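Local coordinates for uncharacterized conserved protein (Methanococcus maripaludis S2, PDB 3C2Q), which catalyses the NAD-dependent conversion of L-ornithine to L-proline with release of ammonia, at residues I138-G143 against I278-L283. Residues are numbered along the deposited sequence; the frame is centred on the assembly and turned at random.
Sequences IAIVGG and IMLSTL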
loop_
_atom_site.group_PDB
_atom_site.type_symbol
_atom_site.label_atom_id
_atom_site.label_comp_id
_atom_site.label_asym_id
_atom_site.label_seq_id
_atom_site.Cartn_x
_atom_site.Cartn_y
_atom_site.Cartn_z
ATOM N N ILE B 138 26.048 9.865 12.125
ATOM C CA ILE B 138 24.797 9.455 11.473
ATOM C C ILE B 138 25.076 9.205 10.007
ATOM O O ILE B 138 25.742 10.011 9.357
ATOM C CB ILE B 138 23.707 10.568 11.584
ATOM C CG1 ILE B 138 23.380 10.847 13.057
ATOM C CG2 ILE B 138 22.422 10.174 10.737
ATOM C CD1 ILE B 138 22.375 12.013 13.311
ATOM N N ALA B 139 24.559 8.095 9.479
ATOM C CA ALA B 139 24.548 7.900 8.032
ATOM C C ALA B 139 23.105 7.982 7.504
ATOM O O ALA B 139 22.157 7.550 8.184
ATOM C CB ALA B 139 25.168 6.542 7.649
ATOM N N ILE B 140 22.968 8.523 6.299
ATOM C CA ILE B 140 21.679 8.573 5.581
ATOM C C ILE B 140 21.739 7.612 4.436
ATOM O O ILE B 140 22.734 7.566 3.671
ATOM C CB ILE B 140 21.380 9.997 4.991
ATOM C CG1 ILE B 140 21.289 11.060 6.094
ATOM C CG2 ILE B 140 20.125 9.998 4.077
ATOM C CD1 ILE B 140 20.229 10.816 7.192
ATOM N N VAL B 141 20.663 6.855 4.287
ATOM C CA VAL B 141 20.505 5.994 3.140
ATOM C C VAL B 141 19.298 6.578 2.406
ATOM O O VAL B 141 18.241 6.754 3.019
ATOM C CB VAL B 141 20.241 4.523 3.613
ATOM C CG1 VAL B 141 20.008 3.609 2.463
ATOM C CG2 VAL B 141 21.427 3.997 4.450
ATOM N N GLY B 142 19.426 6.887 1.116
ATOM C CA GLY B 142 18.335 7.632 0.490
ATOM C C GLY B 142 18.016 7.271 -0.942
ATOM O O GLY B 142 18.907 6.829 -1.690
ATOM N N GLY B 143 16.750 7.424 -1.324
ATOM C CA GLY B 143 16.348 7.216 -2.720
ATOM C C GLY B 143 15.901 8.523 -3.354
ATOM O O GLY B 143 15.708 9.523 -2.653
ATOM N N ILE B 278 19.594 6.514 9.178
ATOM C CA ILE B 278 18.241 6.911 8.804
ATOM C C ILE B 278 18.038 6.591 7.323
ATOM O O ILE B 278 18.780 7.083 6.468
ATOM C CB ILE B 278 17.965 8.406 9.032
ATOM C CG1 ILE B 278 18.199 8.772 10.498
ATOM C CG2 ILE B 278 16.498 8.725 8.616
ATOM C CD1 ILE B 278 18.055 10.251 10.839
HETATM N N MSE B 279 17.047 5.754 7.031
HETATM C CA MSE B 279 16.808 5.280 5.671
HETATM C C MSE B 279 15.599 6.026 5.151
HETATM O O MSE B 279 14.565 6.026 5.830
HETATM C CB MSE B 279 16.493 3.783 5.682
HETATM C CG MSE B 279 17.648 2.946 6.209
HETATM SE SE MSE B 279 16.912 1.268 6.932
HETATM C CE MSE B 279 18.706 0.470 7.273
ATOM N N LEU B 280 15.728 6.674 3.979
ATOM C CA LEU B 280 14.685 7.590 3.483
ATOM C C LEU B 280 14.192 7.162 2.095
ATOM O O LEU B 280 14.895 7.345 1.099
ATOM C CB LEU B 280 15.217 9.032 3.394
ATOM C CG LEU B 280 15.785 9.684 4.669
ATOM C CD1 LEU B 280 16.573 10.978 4.399
ATOM C CD2 LEU B 280 14.589 9.947 5.584
ATOM N N SER B 281 12.994 6.574 2.043
ATOM C CA SER B 281 12.343 6.272 0.764
ATOM C C SER B 281 13.192 5.462 -0.235
ATOM O O SER B 281 13.395 5.877 -1.395
ATOM C CB SER B 281 11.897 7.593 0.102
ATOM O OG SER B 281 10.881 7.305 -0.824
ATOM N N THR B 282 13.665 4.291 0.191
ATOM C CA THR B 282 14.399 3.437 -0.706
ATOM C C THR B 282 14.337 2.014 -0.187
ATOM O O THR B 282 14.890 1.709 0.850
ATOM C CB THR B 282 15.887 3.877 -0.942
ATOM O OG1 THR B 282 16.551 2.836 -1.671
ATOM C CG2 THR B 282 16.636 4.188 0.363
ATOM N N LEU B 283 13.607 1.174 -0.886
ATOM C CA LEU B 283 13.529 -0.240 -0.542
ATOM C C LEU B 283 14.887 -0.903 -0.724
ATOM O O LEU B 283 15.372 -1.563 0.181
ATOM C CB LEU B 283 12.498 -0.930 -1.430
ATOM C CG LEU B 283 12.354 -2.450 -1.198
ATOM C CD1 LEU B 283 12.134 -2.759 0.248
ATOM C CD2 LEU B 283 11.141 -2.898 -2.044
#
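Ile278 and Val141, the two residues with most surface buried here, join neighbouring parallel strands at the centre of the Rossmann sheet. Val141 N donates to Ile278 O at 2.9 Å, almost straight at the hydrogen (171°) though tilted from the carbonyl plane. Ile278 N reaches back to Ala139 O, and Leu280 N to Val141 O at 2.7 Å. A fourth bond, Gly143 N to Leu280 O at 3.1 Å, carries the pairing one residue past the end of strand 138-142.

Ile278 shares one face of the sheet with Ile140 and Leu280. The side chains of Ile278 and Ile140 run side by side: Ile140 bends at its second torsion (chi2 -58°), and its CD1 comes to rest 3.8 Å from Ile278 CB. Its other branch, CG2, meets Leu280 CD1 at 3.7 Å, while helix 112-133 packs on Ile278 and Ile138 through Met123.

On the opposite face Val141 sets CB 4.0 Å from CG of the selenomethionine Met279, whose far end packs against Thr299 and Cys301 of strand 298-303. Val141 CG1 meets Thr282 CG2 at 4.0 Å, the two side chains crossing at about a right angle. Thr282 CG2 also sits 3.6 Å from Gly142 C, against the backbone where strand 138-142 ends. Thr282 OG1 is anti to its backbone N and accepts from His285 N as the N-cap of helix 283-292.

Thr282 and His285 are NAD-binding positions by similarity, at the C-terminal edge of the sheet where Rossmann folds hold their dinucleotide. The chemistry is thus divided: backbone bonds set the strand register, apolar branches meet on both faces, and at this probable NAD site Thr282 turns its methyl to the backbone of Gly142 and Gly143 and its hydroxyl to the helix N-terminus.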